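Glycogen synthase (Cyanobacterium sp. CLg1, PDB 6GNF) is a glycogen (starch) synthase of the GT-B glycosyltransferase fold, binding ADP and glycan ligands in the cleft between its two domains. Local coordinates at residues A[200-203]-A[204-207]. Numbering follows the deposited sequence.
Sequences LHNI and AFQG. With AC1 (4,6-dideoxy-4-{[(1S,4R,5S,6S)-4,5,6-trihydroxy-3-(hydroxymethyl)cyclohex-2-en-1-yl]amino}-alpha-D-glucopyranose), chain D; BGC (beta-D-glucopyranose), chain B; SO4 (sulfate ion), chain J.
The side-chain amide nitrogen of Q206 is held by two backbone carbonyls: it donates to I203 O, NE2 lying 3.0 Å from that oxygen, and also to V287 O. The first bond arrives almost along the C=O axis of I203, although the carbonyl oxygen sits 16° out of the plane of the Q206 amide. An extended chain beyond CG brings the amide back to the I203 carbonyl, and I203 CG1 lies 3.9 Å from NE2 as the two side chains cross obliquely. At the other end, Q206 OE1 accepts hydrogen bonds from R208 and N256, so the orientation of this buried amide about the CG-CD bond is probably fixed. N202 opens a type I beta turn that ends at F205. With CG anti to the backbone N (chi1 -159°), N202 OD1 accepts from A204 N at 3.1 Å, the donor tilted 19° from the carbonyl plane, closing an Asx turn on the start of the beta turn; ND2 turns to Q362. The turn belongs to the loop joining strands 195-200 and 208-209 in the N-terminal Rossmann-like domain of the GT-B fold; N202 and F205, with H201 before them, line the glycan pocket. H201 meets the bound AC1 with the edge of its ring: ND1 and AC1 O6B share a nearly straight hydrogen bond of 3.0 Å, while NE2 is held by N170. The F205 ring is sandwiched between the methyl of A204 on one face and beta-D-glucopyranose on the other, where BGC O4 stands 3.8 Å above the ring centre. A sulfate ion, probably from the crystallisation liquor, has O4 at the edge of this ring and O1 3.0 Å from G207 N, which donates to it.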
loop_
_atom_site.group_PDB
_atom_site.type_symbol
_atom_site.label_atom_id
_atom_site.label_comp_id
_atom_site.label_asym_id
_atom_site.label_seq_id
_atom_site.Cartn_x
_atom_site.Cartn_y
_atom_site.Cartn_z
ATOM N N LEU A 200 -1.725 -9.781 2.615
ATOM C CA LEU A 200 -0.450 -9.132 2.844
ATOM C C LEU A 200 -0.185 -8.106 1.754
ATOM O O LEU A 200 -0.235 -8.434 0.564
ATOM C CB LEU A 200 0.663 -10.180 2.852
ATOM C CG LEU A 200 2.095 -9.644 2.865
ATOM C CD1 LEU A 200 2.403 -8.978 4.201
ATOM C CD2 LEU A 200 3.085 -10.763 2.566
ATOM N N HIS A 201 0.059 -6.861 2.157
ATOM C CA HIS A 201 0.408 -5.799 1.211
ATOM C C HIS A 201 1.888 -5.465 1.220
ATOM O O HIS A 201 2.383 -4.954 0.235
ATOM C CB HIS A 201 -0.389 -4.529 1.499
ATOM C CG HIS A 201 -1.867 -4.717 1.412
ATOM N ND1 HIS A 201 -2.599 -4.326 0.319
ATOM C CD2 HIS A 201 -2.751 -5.262 2.285
ATOM C CE1 HIS A 201 -3.869 -4.623 0.518
ATOM N NE2 HIS A 201 -3.990 -5.184 1.709
ATOM N N ASN A 202 2.568 -5.721 2.338
ATOM C CA ASN A 202 3.982 -5.389 2.484
ATOM C C ASN A 202 4.632 -6.169 3.616
ATOM O O ASN A 202 4.297 -5.951 4.787
ATOM C CB ASN A 202 4.154 -3.890 2.748
ATOM C CG ASN A 202 5.561 -3.391 2.408
ATOM O OD1 ASN A 202 6.567 -4.060 2.663
ATOM N ND2 ASN A 202 5.633 -2.228 1.821
ATOM N N ILE A 203 5.577 -7.037 3.259
ATOM C CA ILE A 203 6.226 -7.947 4.203
ATOM C C ILE A 203 7.310 -7.269 5.035
ATOM O O ILE A 203 7.782 -7.852 6.008
ATOM C CB ILE A 203 6.826 -9.171 3.460
ATOM C CG1 ILE A 203 7.100 -10.341 4.407
ATOM C CG2 ILE A 203 8.110 -8.807 2.733
ATOM C CD1 ILE A 203 5.912 -11.240 4.621
ATOM N N ALA A 204 7.703 -6.053 4.677
ATOM C CA ALA A 204 8.754 -5.358 5.414
ATOM C C ALA A 204 8.300 -4.981 6.827
ATOM O O ALA A 204 9.115 -4.877 7.731
ATOM C CB ALA A 204 9.217 -4.120 4.673
ATOM N N PHE A 205 6.997 -4.833 7.036
ATOM C CA PHE A 205 6.479 -4.485 8.349
ATOM C C PHE A 205 5.599 -5.627 8.836
ATOM O O PHE A 205 4.628 -6.014 8.176
ATOM C CB PHE A 205 5.716 -3.159 8.291
ATOM C CG PHE A 205 6.483 -2.073 7.590
ATOM C CD1 PHE A 205 7.596 -1.492 8.195
ATOM C CD2 PHE A 205 6.130 -1.667 6.306
ATOM C CE1 PHE A 205 8.328 -0.518 7.546
ATOM C CE2 PHE A 205 6.856 -0.682 5.652
ATOM C CZ PHE A 205 7.953 -0.105 6.276
ATOM N N GLN A 206 5.965 -6.168 9.994
ATOM C CA GLN A 206 5.447 -7.445 10.459
ATOM C C GLN A 206 4.835 -7.416 11.864
ATOM O O GLN A 206 4.320 -8.433 12.316
ATOM C CB GLN A 206 6.591 -8.464 10.424
ATOM C CG GLN A 206 7.249 -8.587 9.064
ATOM C CD GLN A 206 8.424 -9.545 9.047
ATOM O OE1 GLN A 206 8.926 -9.956 10.094
ATOM N NE2 GLN A 206 8.900 -9.867 7.855
ATOM N N GLY A 207 4.879 -6.270 12.539
ATOM C CA GLY A 207 4.431 -6.170 13.914
ATOM C C GLY A 207 5.400 -6.883 14.822
ATOM O O GLY A 207 5.003 -7.748 15.610
HETATM C C1 AC1 D . 1.394 0.997 4.900
HETATM O O2 AC1 D . 0.970 -1.316 5.532
HETATM C C2 AC1 D . 0.897 -0.375 4.442
HETATM C C4A AC1 D . 1.295 -2.186 -2.668
HETATM C C3 AC1 D . 1.679 -0.888 3.232
HETATM O O3 AC1 D . 1.020 -2.075 2.778
HETATM C C4 AC1 D . 1.759 0.171 2.109
HETATM N N4A AC1 D . 2.497 -0.261 0.899
HETATM C C5 AC1 D . 2.372 1.434 2.732
HETATM O O5 AC1 D . 1.530 1.902 3.793
HETATM C C6 AC1 D . 2.532 2.576 1.742
HETATM C C1B AC1 D . 2.186 -1.437 0.082
HETATM C C2B AC1 D . 3.179 -1.705 -1.088
HETATM O O2B AC1 D . 4.321 -0.855 -1.077
HETATM C C3B AC1 D . 2.634 -1.534 -2.488
HETATM O O3B AC1 D . 3.530 -2.147 -3.415
HETATM O O4 AC1 D . 0.816 -1.771 -3.952
HETATM C C5B AC1 D . 0.344 -1.765 -1.579
HETATM C C7B AC1 D . 0.750 -1.386 -0.378
HETATM C C6B AC1 D . -1.125 -1.824 -1.857
HETATM O O6B AC1 D . -1.428 -3.179 -2.194
HETATM C C2 BGC B . 8.324 1.904 11.430
HETATM C C3 BGC B . 7.033 1.453 10.746
HETATM C C4 BGC B . 6.674 2.469 9.656
HETATM C C5 BGC B . 7.859 2.834 8.747
HETATM C C6 BGC B . 7.555 4.098 7.956
HETATM C C1 BGC B . 9.414 1.989 10.357
HETATM O O1 BGC B . 10.695 2.240 10.946
HETATM O O2 BGC B . 8.717 1.015 12.485
HETATM O O3 BGC B . 5.948 1.298 11.681
HETATM O O4 BGC B . 5.640 1.920 8.838
HETATM O O5 BGC B . 9.083 3.048 9.458
HETATM O O6 BGC B . 8.052 3.912 6.634
HETATM S S SO4 J . 6.550 -2.577 12.734
HETATM O O1 SO4 J . 5.533 -3.415 12.062
HETATM O O2 SO4 J . 6.842 -3.138 14.078
HETATM O O3 SO4 J . 6.032 -1.189 12.838
HETATM O O4 SO4 J . 7.803 -2.586 11.942
#